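Aspartate aminotransferase (Rhodobacter sphaeroides, PDB 3NRA) probably catalyses the pyridoxal-phosphate-dependent transfer of an amino group from L-aspartate to 2-oxoglutarate, giving oxaloacetate and L-glutamate. Local coordinates at residues G171-F176 with A205-R210; V129-P134 with V182-N187; A35-R40 with V399-R404. All coordinates share one frame; numbering follows the deposited sequence. Where two conformers were deposited one is given.

Contact 1 (G171-F176 with A205-R210); sequences GLEEAF and AALAAR
Leu207 of helix 198-211 pushes into the flank of helix 169-177, its CB and two methyls meeting Phe176, Leu172 and Glu173. Its CD2 methyl lies against the stem and carboxylate of Glu173, 3.7 Å from Glu173 CB and 3.6 Å from Glu173 OE1, the two side chains crossing at about a right angle. CD1 packs on Leu172, 4.1 Å from Leu172 CD2. Nearer the backbone, Leu207 CB meets the edge of the Phe176 ring in its plane, 3.8 Å from Phe176 CE2. Beside this apolar patch a salt bridge joins Glu173 OE2 to Arg210 NH1 at 2.9 Å, with the carboxylate and guanidinium planes 65° apart. Arg210 reaches it with a chain extended from CG to NE, its CG anti to the backbone N (chi1 -179°).

The axes of segments 171-176 and 205-210 approach to 10.2 Å and run nearly parallel, 11° apart. Both helices cover one face of the seven-stranded sheet of the large domain, and helix 198-211 is the crossover of a beta-alpha-beta unit between strands 182-186 and 214-218. Glu173 OE2 also has a weak hydrogen bond with Tyr211 OH and a long, weak ion pair with Lys177 NZ. On the inner side, Leu172 and Ala175 rest on Ala130 of the sheet, while Phe176 also touches Ala213, in the loop leading into strand 214-218.

Contact 2 (V129-P134 with V182-N187); sequences VAIVQP and VFLFSN
Ala130 and Phe183 form the central pair of two neighbouring parallel strands, 128-133 and 182-186, inside the seven-stranded mixed sheet of the large aminotransferase domain. Ala130 uses both its backbone polar atoms on the residues flanking Phe183: Ala130 N donates to Val182 O at 2.9 Å, and Ala130 O accepts from Leu184 N at 3.2 Å in a nearly straight bond (169° at the hydrogen). Beyond this pair the strands splay, and a water fills the next rung, accepting from Val132 N at 3.0 Å and donating to Leu184 O at 2.7 Å, so that both buried backbone groups are satisfied.

On the face of Ala130 and Phe183, CG of Phe183, anti to the backbone N (chi1 174°), carries the ring toward strand 128-133. At the ring edge lie Ala130 O, 3.3 Å from Phe183 CD1, and Val132 CG2, 3.7 Å from Phe183 CE1. Ala130 CB also packs on the ring, 3.5 Å from Phe183 CD1. The same methyl of Val132, CG2, touches Phe185 CB as well. From helix 169-177, Leu172 and Phe176 pack on Phe183. An alanine at Phe183 would probably open a gap between Val132, Ala130 and Leu172, which the ring now fills.

On the face of Ile131 and Leu184 the contacts are between aliphatic side chains. There Ile131 CD1 sits 3.9 Å from Leu184 CB, the two side chains lying side by side and pointing the same way, as do Val129 and Val182. At the C-terminal end of strand 182-186, Ser186 OG bonds to Asp135 OD1 and Asn190 N. Such parallel inner strands, sandwiched by helices and delivering loops from their C-terminal ends toward the cofactor pocket, are typical of the fold-type I pyridoxal-phosphate enzymes.

Contact 3 (A35-R40 with V399-R404); sequences APIEGR and VTLVER
Ile37 and Ala35 lie against Leu401 and Arg404, bringing the loop that leads into strand 42-43 onto the last turns of the C-terminal helix 388-404, in the small domain that chain-end segments build in this fold. The apolar part centres on Ile37 CD1. It meets Leu401 CD2 tip to tip at 3.7 Å and lies equally close, 3.7 Å, to Thr400 CG2. That methyl stands anti to the backbone N of Thr400, while the hydroxyl OG1 bonds back to Arg396 O in the preceding turn. Ile37 and Arg404 slide past each other in opposite directions, with Ile37 CG1 3.6 Å from Arg404 NH2. Within the helix, Leu401 CD2 covers one face of the guanidinium, over its centre.

The polar part belongs to Arg404, whose chain bends at chi3 (-71°). Arg404 NH1 donates to Ala35 O at 2.7 Å in an almost straight bond (172° at the hydrogen), the acceptor lying in the guanidinium plane. At the C terminus of the helix, Arg404 O accepts from Arg33, just before the loop segment in the chain. A water completes the join, donating to Pro36 O at 2.9 Å and accepting from Arg404 NH2 at 3.1 Å.

How the contacts relate
From the N terminus, the chain first passes through 35-40, the opening half of contact 3, whose partner 399-404 arrives close to the C terminus; the loop so closed takes in nearly the whole protein, and contacts 1 and 2 nest inside it. Segment 129-134 comes next, then 171-176, then segment 182-187, which completes contact 2, and last 205-210, which completes contact 1, so these two cross. They also touch, where helix 169-177 meets the sheet. Contact 3 ties the loop before strand 42-43 to the last helix in the small domain, its centre about 46 Å from that of contact 1 and about 36 Å from that of contact 2.

Contact 1 (G171-F176 with A205-R210)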
ATOM      1  N   GLY B 171      18.386 -28.705  -4.807  1.00 16.44           N
ATOM      2  CA  GLY B 171      17.063 -28.298  -5.290  1.00 15.08           C
ATOM      3  C   GLY B 171      17.021 -26.859  -5.828  1.00 15.09           C
ATOM      4  O   GLY B 171      16.396 -26.599  -6.842  1.00 15.18           O
ATOM      5  N   LEU B 172      17.706 -25.937  -5.153  1.00 14.62           N
ATOM      6  CA  LEU B 172      17.781 -24.544  -5.621  1.00 14.84           C
ATOM      7  C   LEU B 172      18.507 -24.478  -6.961  1.00 16.10           C
ATOM      8  O   LEU B 172      18.018 -23.856  -7.911  1.00 15.77           O
ATOM      9  CB  LEU B 172      18.505 -23.678  -4.616  1.00 14.34           C
ATOM     10  CG  LEU B 172      18.622 -22.192  -4.959  1.00 14.39           C
ATOM     11  CD1 LEU B 172      17.211 -21.580  -5.251  1.00 12.26           C
ATOM     12  CD2 LEU B 172      19.318 -21.467  -3.820  1.00 14.06           C
ATOM     13  N   GLU B 173      19.672 -25.128  -7.024  1.00 16.40           N
ATOM     14  CA  GLU B 173      20.433 -25.192  -8.228  1.00 18.31           C
ATOM     15  C   GLU B 173      19.631 -25.751  -9.376  1.00 18.40           C
ATOM     16  O   GLU B 173      19.681 -25.213 -10.462  1.00 18.81           O
ATOM     17  CB  GLU B 173      21.698 -26.024  -8.039  1.00 19.01           C
ATOM     18  CG  GLU B 173      22.504 -26.101  -9.332  1.00 22.14           C
ATOM     19  CD  GLU B 173      23.878 -26.675  -9.163  1.00 27.00           C
ATOM     20  OE1 GLU B 173      24.259 -27.053  -8.019  1.00 24.43           O
ATOM     21  OE2 GLU B 173      24.577 -26.768 -10.199  1.00 30.88           O
ATOM     22  N   GLU B 174      18.916 -26.853  -9.131  1.00 19.09           N
ATOM     23  CA  GLU B 174      18.065 -27.464 -10.147  1.00 19.82           C
ATOM     24  C   GLU B 174      16.942 -26.513 -10.612  1.00 18.14           C
ATOM     25  O   GLU B 174      16.637 -26.454 -11.804  1.00 18.40           O
ATOM     26  CB  GLU B 174      17.466 -28.778  -9.637  1.00 21.28           C
ATOM     27  CG  GLU B 174      18.475 -29.950  -9.434  1.00 26.79           C
ATOM     28  CD  GLU B 174      19.140 -30.391 -10.704  1.00 34.95           C
ATOM     29  OE1 GLU B 174      18.423 -30.696 -11.696  1.00 40.33           O
ATOM     30  OE2 GLU B 174      20.396 -30.442 -10.722  1.00 39.99           O
ATOM     31  N   ALA B 175      16.378 -25.747  -9.678  1.00 16.28           N
ATOM     32  CA  ALA B 175      15.438 -24.682 -10.001  1.00 15.51           C
ATOM     33  C   ALA B 175      16.049 -23.688 -10.990  1.00 16.23           C
ATOM     34  O   ALA B 175      15.436 -23.355 -11.978  1.00 15.47           O
ATOM     35  CB  ALA B 175      14.991 -23.944  -8.714  1.00 14.12           C
ATOM     36  N   PHE B 176      17.273 -23.238 -10.719  1.00 17.31           N
ATOM     37  CA  PHE B 176      17.935 -22.299 -11.604  1.00 18.05           C
ATOM     38  C   PHE B 176      18.275 -22.959 -12.940  1.00 18.88           C
ATOM     39  O   PHE B 176      18.139 -22.321 -13.966  1.00 19.15           O
ATOM     40  CB  PHE B 176      19.237 -21.732 -10.984  1.00 18.32           C
ATOM     41  CG  PHE B 176      19.035 -20.824  -9.788  1.00 17.07           C
ATOM     42  CD1 PHE B 176      17.896 -20.001  -9.650  1.00 14.89           C
ATOM     43  CD2 PHE B 176      20.017 -20.758  -8.803  1.00 17.10           C
ATOM     44  CE1 PHE B 176      17.756 -19.187  -8.587  1.00 15.53           C
ATOM     45  CE2 PHE B 176      19.873 -19.924  -7.725  1.00 15.93           C
ATOM     46  CZ  PHE B 176      18.759 -19.117  -7.620  1.00 15.84           C
ATOM     47  N   ALA B 205      24.418 -17.367  -2.630  1.00 14.03           N
ATOM     48  CA  ALA B 205      25.061 -16.306  -3.366  1.00 14.66           C
ATOM     49  C   ALA B 205      25.762 -16.835  -4.622  1.00 14.60           C
ATOM     50  O   ALA B 205      25.630 -16.243  -5.695  1.00 16.28           O
ATOM     51  CB  ALA B 205      26.075 -15.551  -2.462  1.00 13.40           C
ATOM     52  N   ALA B 206      26.518 -17.926  -4.477  1.00 14.63           N
ATOM     53  CA  ALA B 206      27.277 -18.510  -5.601  1.00 15.55           C
ATOM     54  C   ALA B 206      26.348 -19.054  -6.685  1.00 15.97           C
ATOM     55  O   ALA B 206      26.592 -18.854  -7.881  1.00 16.37           O
ATOM     56  CB  ALA B 206      28.256 -19.630  -5.093  1.00 15.55           C
ATOM     57  N   LEU B 207      25.271 -19.718  -6.279  1.00 16.84           N
ATOM     58  CA  LEU B 207      24.322 -20.282  -7.266  1.00 17.24           C
ATOM     59  C   LEU B 207      23.618 -19.166  -8.044  1.00 17.54           C
ATOM     60  O   LEU B 207      23.543 -19.215  -9.270  1.00 17.48           O
ATOM     61  CB  LEU B 207      23.302 -21.200  -6.601  1.00 16.72           C
ATOM     62  CG  LEU B 207      23.824 -22.561  -6.119  1.00 17.95           C
ATOM     63  CD1 LEU B 207      22.778 -23.213  -5.217  1.00 13.43           C
ATOM     64  CD2 LEU B 207      24.227 -23.486  -7.289  1.00 14.41           C
ATOM     65  N   ALA B 208      23.187 -18.121  -7.334  1.00 17.52           N
ATOM     66  CA  ALA B 208      22.538 -16.970  -7.982  1.00 17.82           C
ATOM     67  C   ALA B 208      23.454 -16.284  -9.001  1.00 18.61           C
ATOM     68  O   ALA B 208      23.016 -15.957 -10.121  1.00 18.68           O
ATOM     69  CB  ALA B 208      22.037 -15.959  -6.941  1.00 16.66           C
ATOM     70  N   ALA B 209      24.716 -16.080  -8.623  1.00 19.07           N
ATOM     71  CA  ALA B 209      25.679 -15.419  -9.503  1.00 19.49           C
ATOM     72  C   ALA B 209      25.946 -16.284 -10.692  1.00 20.11           C
ATOM     73  O   ALA B 209      26.049 -15.801 -11.785  1.00 20.30           O
ATOM     74  CB  ALA B 209      26.978 -15.110  -8.770  1.00 19.05           C
ATOM     75  N   ARG B 210      26.021 -17.584 -10.470  1.00 21.00           N
ATOM     76  CA  ARG B 210      26.308 -18.529 -11.537  1.00 22.28           C
ATOM     77  C   ARG B 210      25.253 -18.516 -12.647  1.00 22.19           C
ATOM     78  O   ARG B 210      25.593 -18.614 -13.815  1.00 21.91           O
ATOM     79  CB  ARG B 210      26.420 -19.930 -10.948  1.00 22.62           C
ATOM     80  CG  ARG B 210      26.726 -20.996 -11.919  1.00 26.22           C
ATOM     81  CD  ARG B 210      26.887 -22.328 -11.193  1.00 29.69           C
ATOM     82  NE  ARG B 210      27.036 -23.422 -12.133  1.00 33.08           N
ATOM     83  CZ  ARG B 210      27.043 -24.713 -11.808  1.00 36.49           C
ATOM     84  NH1 ARG B 210      26.887 -25.113 -10.528  1.00 38.70           N
ATOM     85  NH2 ARG B 210      27.212 -25.616 -12.762  1.00 36.36           N
TER

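Contact 2 (V129-P134 with V182-N187)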
ATOM      1  N   VAL B 129      10.097 -19.068 -10.614  1.00 14.62           N
ATOM      2  CA  VAL B 129      10.560 -18.446  -9.389  1.00 13.16           C
ATOM      3  C   VAL B 129      10.776 -19.509  -8.344  1.00 13.50           C
ATOM      4  O   VAL B 129       9.865 -20.282  -8.082  1.00 14.62           O
ATOM      5  CB  VAL B 129       9.522 -17.425  -8.853  1.00 13.25           C
ATOM      6  CG1 VAL B 129      10.090 -16.688  -7.637  1.00 11.23           C
ATOM      7  CG2 VAL B 129       9.101 -16.444  -9.965  1.00 11.91           C
ATOM      8  N   ALA B 130      11.993 -19.579  -7.782  1.00 12.66           N
ATOM      9  CA  ALA B 130      12.315 -20.506  -6.681  1.00 12.73           C
ATOM     10  C   ALA B 130      11.743 -19.966  -5.374  1.00 12.49           C
ATOM     11  O   ALA B 130      12.026 -18.820  -4.992  1.00 12.28           O
ATOM     12  CB  ALA B 130      13.835 -20.698  -6.550  1.00 11.62           C
ATOM     13  N   ILE B 131      10.928 -20.780  -4.713  1.00 12.94           N
ATOM     14  CA  ILE B 131      10.268 -20.404  -3.442  1.00 13.67           C
ATOM     15  C   ILE B 131      10.521 -21.531  -2.464  1.00 13.81           C
ATOM     16  O   ILE B 131      10.418 -22.714  -2.833  1.00 14.34           O
ATOM     17  CB  ILE B 131       8.739 -20.217  -3.636  1.00 14.35           C
ATOM     18  CG1 ILE B 131       8.455 -19.020  -4.579  1.00 15.23           C
ATOM     19  CG2 ILE B 131       7.982 -20.076  -2.273  1.00 12.85           C
ATOM     20  CD1 ILE B 131       8.896 -17.708  -4.043  1.00 17.30           C
ATOM     21  N   VAL B 132      10.901 -21.172  -1.240  1.00 13.26           N
ATOM     22  CA  VAL B 132      11.159 -22.148  -0.189  1.00 13.09           C
ATOM     23  C   VAL B 132       9.831 -22.654   0.416  1.00 13.41           C
ATOM     24  O   VAL B 132       8.868 -21.909   0.511  1.00 13.24           O
ATOM     25  CB  VAL B 132      12.024 -21.523   0.936  1.00 13.34           C
ATOM     26  CG1 VAL B 132      12.308 -22.567   2.077  1.00 11.58           C
ATOM     27  CG2 VAL B 132      13.351 -20.967   0.354  1.00 13.29           C
ATOM     28  N   GLN B 133       9.803 -23.929   0.784  1.00 13.30           N
ATOM     29  CA  GLN B 133       8.691 -24.540   1.505  1.00 13.44           C
ATOM     30  C   GLN B 133       9.233 -25.207   2.782  1.00 13.33           C
ATOM     31  O   GLN B 133      10.116 -26.045   2.705  1.00 13.95           O
ATOM     32  CB  GLN B 133       8.013 -25.599   0.618  1.00 13.54           C
ATOM     33  CG  GLN B 133       7.405 -25.040  -0.647  1.00 13.95           C
ATOM     34  CD  GLN B 133       6.582 -26.051  -1.385  1.00 14.55           C
ATOM     35  OE1 GLN B 133       6.980 -27.192  -1.531  1.00 15.90           O
ATOM     36  NE2 GLN B 133       5.424 -25.631  -1.872  1.00 16.34           N
ATOM     37  N   PRO B 134       8.759 -24.796   3.961  1.00 14.00           N
ATOM     38  CA  PRO B 134       7.833 -23.729   4.271  1.00 13.60           C
ATOM     39  C   PRO B 134       8.465 -22.351   4.200  1.00 13.58           C
ATOM     40  O   PRO B 134       9.682 -22.198   4.454  1.00 13.51           O
ATOM     41  CB  PRO B 134       7.431 -24.051   5.692  1.00 13.45           C
ATOM     42  CG  PRO B 134       8.649 -24.688   6.254  1.00 14.61           C
ATOM     43  CD  PRO B 134       9.120 -25.547   5.177  1.00 14.03           C
ATOM     44  N   VAL B 182      14.615 -15.872 -10.593  1.00 15.71           N
ATOM     45  CA  VAL B 182      14.389 -15.243  -9.309  1.00 14.12           C
ATOM     46  C   VAL B 182      14.320 -16.286  -8.172  1.00 15.14           C
ATOM     47  O   VAL B 182      13.737 -17.372  -8.347  1.00 16.22           O
ATOM     48  CB  VAL B 182      13.094 -14.427  -9.317  1.00 13.93           C
ATOM     49  CG1 VAL B 182      12.872 -13.712  -7.936  1.00 11.75           C
ATOM     50  CG2 VAL B 182      13.103 -13.425 -10.468  1.00 12.77           C
ATOM     51  N   PHE B 183      14.890 -15.931  -7.004  1.00 14.93           N
ATOM     52  CA  PHE B 183      14.743 -16.688  -5.759  1.00 13.45           C
ATOM     53  C   PHE B 183      14.362 -15.725  -4.622  1.00 13.48           C
ATOM     54  O   PHE B 183      15.028 -14.739  -4.412  1.00 12.77           O
ATOM     55  CB  PHE B 183      16.072 -17.376  -5.439  1.00 14.41           C
ATOM     56  CG  PHE B 183      16.106 -18.089  -4.089  1.00 15.25           C
ATOM     57  CD1 PHE B 183      15.105 -18.984  -3.724  1.00 13.58           C
ATOM     58  CD2 PHE B 183      17.204 -17.943  -3.241  1.00 15.42           C
ATOM     59  CE1 PHE B 183      15.169 -19.672  -2.536  1.00 14.31           C
ATOM     60  CE2 PHE B 183      17.242 -18.605  -2.015  1.00 15.69           C
ATOM     61  CZ  PHE B 183      16.219 -19.478  -1.675  1.00 14.56           C
ATOM     62  N   LEU B 184      13.271 -16.045  -3.909  1.00 13.62           N
ATOM     63  CA  LEU B 184      12.724 -15.236  -2.821  1.00 13.37           C
ATOM     64  C   LEU B 184      12.723 -16.105  -1.587  1.00 13.10           C
ATOM     65  O   LEU B 184      12.259 -17.262  -1.653  1.00 14.23           O
ATOM     66  CB  LEU B 184      11.290 -14.820  -3.153  1.00 13.21           C
ATOM     67  CG  LEU B 184      10.424 -14.308  -2.008  1.00 14.69           C
ATOM     68  CD1 LEU B 184      11.006 -13.003  -1.368  1.00 11.48           C
ATOM     69  CD2 LEU B 184       8.981 -14.127  -2.479  1.00 11.49           C
ATOM     70  N   PHE B 185      13.274 -15.588  -0.480  1.00 12.33           N
ATOM     71  CA  PHE B 185      13.288 -16.304   0.793  1.00 11.87           C
ATOM     72  C   PHE B 185      13.342 -15.367   1.988  1.00 11.90           C
ATOM     73  O   PHE B 185      13.863 -14.230   1.885  1.00 11.52           O
ATOM     74  CB  PHE B 185      14.452 -17.330   0.836  1.00 12.34           C
ATOM     75  CG  PHE B 185      15.810 -16.732   1.099  1.00 12.25           C
ATOM     76  CD1 PHE B 185      16.432 -15.945   0.155  1.00 12.91           C
ATOM     77  CD2 PHE B 185      16.507 -17.046   2.269  1.00 15.48           C
ATOM     78  CE1 PHE B 185      17.714 -15.413   0.382  1.00 15.32           C
ATOM     79  CE2 PHE B 185      17.775 -16.516   2.514  1.00 15.41           C
ATOM     80  CZ  PHE B 185      18.380 -15.697   1.564  1.00 14.64           C
ATOM     81  N   SER B 186      12.780 -15.827   3.119  1.00 11.38           N
ATOM     82  CA  SER B 186      12.917 -15.128   4.382  1.00 12.28           C
ATOM     83  C   SER B 186      14.052 -15.726   5.230  1.00 12.14           C
ATOM     84  O   SER B 186      14.249 -16.941   5.262  1.00 13.68           O
ATOM     85  CB  SER B 186      11.583 -15.124   5.181  1.00 12.52           C
ATOM     86  OG  SER B 186      11.252 -16.417   5.613  1.00 13.01           O
ATOM     87  N   ASN B 187      14.797 -14.836   5.881  1.00 12.46           N
ATOM     88  CA  ASN B 187      15.906 -15.170   6.756  1.00 12.30           C
ATOM     89  C   ASN B 187      15.957 -14.135   7.890  1.00 12.36           C
ATOM     90  O   ASN B 187      16.298 -13.005   7.638  1.00 11.98           O
ATOM     91  CB  ASN B 187      17.227 -15.129   5.994  1.00 12.67           C
ATOM     92  CG  ASN B 187      18.379 -15.608   6.826  1.00 15.01           C
ATOM     93  OD1 ASN B 187      18.185 -16.333   7.795  1.00 16.60           O
ATOM     94  ND2 ASN B 187      19.584 -15.193   6.473  1.00 10.99           N
TER
HETATM   95  O   HOH W   1      10.353 -18.402  -0.092  1.00 14.12           O

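Contact 3 (A35-R40 with V399-R404)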
ATOM      1  N   ALA B  35     -14.559 -30.497  28.246  1.00 22.42           N
ATOM      2  CA  ALA B  35     -14.941 -29.087  28.359  1.00 22.65           C
ATOM      3  C   ALA B  35     -13.734 -28.171  28.077  1.00 21.93           C
ATOM      4  O   ALA B  35     -12.591 -28.652  27.960  1.00 22.51           O
ATOM      5  CB  ALA B  35     -15.520 -28.801  29.789  1.00 23.90           C
ATOM      6  N   PRO B  36     -13.975 -26.843  27.965  1.00 21.69           N
ATOM      7  CA  PRO B  36     -12.849 -25.900  27.799  1.00 20.52           C
ATOM      8  C   PRO B  36     -11.872 -25.887  28.983  1.00 19.75           C
ATOM      9  O   PRO B  36     -12.191 -26.375  30.065  1.00 19.50           O
ATOM     10  CB  PRO B  36     -13.551 -24.528  27.668  1.00 21.17           C
ATOM     11  CG  PRO B  36     -14.911 -24.840  27.116  1.00 22.33           C
ATOM     12  CD  PRO B  36     -15.290 -26.163  27.798  1.00 22.72           C
ATOM     13  N   ILE B  37     -10.683 -25.362  28.746  1.00 19.27           N
ATOM     14  CA  ILE B  37      -9.679 -25.162  29.792  1.00 19.22           C
ATOM     15  C   ILE B  37      -9.576 -23.643  30.082  1.00 20.05           C
ATOM     16  O   ILE B  37      -9.213 -22.864  29.200  1.00 19.09           O
ATOM     17  CB  ILE B  37      -8.300 -25.692  29.329  1.00 18.76           C
ATOM     18  CG1 ILE B  37      -8.366 -27.177  28.940  1.00 17.38           C
ATOM     19  CG2 ILE B  37      -7.252 -25.534  30.411  1.00 18.80           C
ATOM     20  CD1 ILE B  37      -7.083 -27.617  28.193  1.00 14.40           C
ATOM     21  N   GLU B  38      -9.927 -23.250  31.311  1.00 21.13           N
ATOM     22  CA  GLU B  38      -9.941 -21.832  31.704  0.70 21.00           C
ATOM     23  C   GLU B  38      -8.531 -21.222  31.600  1.00 21.01           C
ATOM     24  O   GLU B  38      -7.554 -21.902  31.732  1.00 21.64           O
ATOM     25  CB  GLU B  38     -10.520 -21.662  33.135  0.70 21.81           C
ATOM     26  CG  GLU B  38     -12.033 -22.123  33.297  0.70 20.87           C
ATOM     27  CD  GLU B  38     -12.594 -21.935  34.744  0.70 22.66           C
ATOM     28  OE1 GLU B  38     -12.166 -20.994  35.466  0.70 16.14           O
ATOM     29  OE2 GLU B  38     -13.482 -22.717  35.130  0.70 23.00           O
ATOM     30  N   GLY B  39      -8.469 -19.915  31.310  1.00 21.66           N
ATOM     31  CA  GLY B  39      -7.188 -19.170  31.261  1.00 21.54           C
ATOM     32  C   GLY B  39      -7.278 -17.963  30.337  1.00 22.12           C
ATOM     33  O   GLY B  39      -8.219 -17.849  29.558  1.00 22.15           O
ATOM     34  N   ARG B  40      -6.305 -17.055  30.422  1.00 21.82           N
ATOM     35  CA  ARG B  40      -6.331 -15.834  29.608  1.00 22.24           C
ATOM     36  C   ARG B  40      -6.111 -16.189  28.132  1.00 20.91           C
ATOM     37  O   ARG B  40      -5.158 -16.867  27.816  1.00 21.23           O
ATOM     38  CB  ARG B  40      -5.258 -14.841  30.066  1.00 22.81           C
ATOM     39  CG  ARG B  40      -5.306 -13.474  29.332  1.00 26.79           C
ATOM     40  CD  ARG B  40      -4.197 -12.486  29.855  1.00 32.34           C
ATOM     41  NE  ARG B  40      -4.351 -12.173  31.291  1.00 37.42           N
ATOM     42  CZ  ARG B  40      -5.128 -11.197  31.805  1.00 42.36           C
ATOM     43  NH1 ARG B  40      -5.855 -10.380  31.017  1.00 43.41           N
ATOM     44  NH2 ARG B  40      -5.182 -11.036  33.132  1.00 44.19           N
ATOM     45  N   VAL B 399      -0.682 -28.144  24.932  1.00 17.30           N
ATOM     46  CA  VAL B 399      -0.149 -29.505  25.085  1.00 17.28           C
ATOM     47  C   VAL B 399      -1.134 -30.422  25.818  1.00 17.15           C
ATOM     48  O   VAL B 399      -1.303 -31.561  25.408  1.00 17.07           O
ATOM     49  CB  VAL B 399       1.253 -29.549  25.741  1.00 18.59           C
ATOM     50  CG1 VAL B 399       2.272 -28.716  24.914  1.00 16.23           C
ATOM     51  CG2 VAL B 399       1.204 -29.110  27.152  1.00 18.65           C
ATOM     52  N   THR B 400      -1.844 -29.887  26.838  1.00 17.15           N
ATOM     53  CA  THR B 400      -2.980 -30.590  27.484  1.00 16.96           C
ATOM     54  C   THR B 400      -4.015 -31.084  26.427  1.00 17.05           C
ATOM     55  O   THR B 400      -4.421 -32.262  26.442  1.00 16.85           O
ATOM     56  CB  THR B 400      -3.699 -29.686  28.503  1.00 17.71           C
ATOM     57  OG1 THR B 400      -2.788 -29.279  29.514  1.00 18.35           O
ATOM     58  CG2 THR B 400      -4.894 -30.419  29.160  1.00 18.09           C
ATOM     59  N   LEU B 401      -4.368 -30.209  25.483  1.00 16.07           N
ATOM     60  CA  LEU B 401      -5.296 -30.579  24.404  1.00 16.22           C
ATOM     61  C   LEU B 401      -4.676 -31.509  23.384  1.00 16.90           C
ATOM     62  O   LEU B 401      -5.363 -32.404  22.878  1.00 17.57           O
ATOM     63  CB  LEU B 401      -5.891 -29.346  23.711  1.00 14.35           C
ATOM     64  CG  LEU B 401      -6.945 -28.598  24.556  1.00 16.24           C
ATOM     65  CD1 LEU B 401      -7.654 -27.523  23.767  1.00 15.10           C
ATOM     66  CD2 LEU B 401      -7.960 -29.552  25.162  1.00 12.69           C
ATOM     67  N   VAL B 402      -3.386 -31.341  23.093  1.00 17.14           N
ATOM     68  CA  VAL B 402      -2.676 -32.349  22.294  1.00 17.67           C
ATOM     69  C   VAL B 402      -2.770 -33.751  22.956  1.00 18.93           C
ATOM     70  O   VAL B 402      -3.024 -34.735  22.277  1.00 18.65           O
ATOM     71  CB  VAL B 402      -1.220 -31.938  22.019  1.00 17.57           C
ATOM     72  CG1 VAL B 402      -0.404 -33.126  21.459  1.00 16.88           C
ATOM     73  CG2 VAL B 402      -1.198 -30.769  21.052  1.00 15.25           C
ATOM     74  N   GLU B 403      -2.651 -33.808  24.282  1.00 20.07           N
ATOM     75  CA  GLU B 403      -2.794 -35.082  25.000  1.00 22.00           C
ATOM     76  C   GLU B 403      -4.222 -35.596  24.923  1.00 21.54           C
ATOM     77  O   GLU B 403      -4.443 -36.787  24.673  1.00 21.76           O
ATOM     78  CB  GLU B 403      -2.335 -34.952  26.459  1.00 23.18           C
ATOM     79  CG  GLU B 403      -0.791 -34.601  26.588  1.00 28.63           C
ATOM     80  CD  GLU B 403      -0.379 -34.029  27.971  1.00 35.71           C
ATOM     81  OE1 GLU B 403      -1.221 -34.005  28.919  1.00 40.40           O
ATOM     82  OE2 GLU B 403       0.810 -33.633  28.104  1.00 38.74           O
ATOM     83  N   ARG B 404      -5.194 -34.696  25.079  1.00 20.99           N
ATOM     84  CA  ARG B 404      -6.617 -35.086  25.079  1.00 20.15           C
ATOM     85  C   ARG B 404      -7.053 -35.681  23.729  1.00 19.56           C
ATOM     86  O   ARG B 404      -7.900 -36.579  23.695  1.00 18.84           O
ATOM     87  CB  ARG B 404      -7.518 -33.883  25.438  1.00 20.00           C
ATOM     88  CG  ARG B 404      -8.948 -34.281  25.854  1.00 20.89           C
ATOM     89  CD  ARG B 404      -9.860 -33.078  25.980  1.00 18.50           C
ATOM     90  NE  ARG B 404      -9.520 -32.274  27.140  1.00 20.34           N
ATOM     91  CZ  ARG B 404     -10.188 -31.186  27.541  1.00 22.86           C
ATOM     92  NH1 ARG B 404     -11.269 -30.770  26.887  1.00 23.64           N
ATOM     93  NH2 ARG B 404      -9.764 -30.502  28.605  1.00 23.30           N
TER
HETATM   94  O   HOH W   2     -11.161 -28.940  30.856  1.00 27.22           O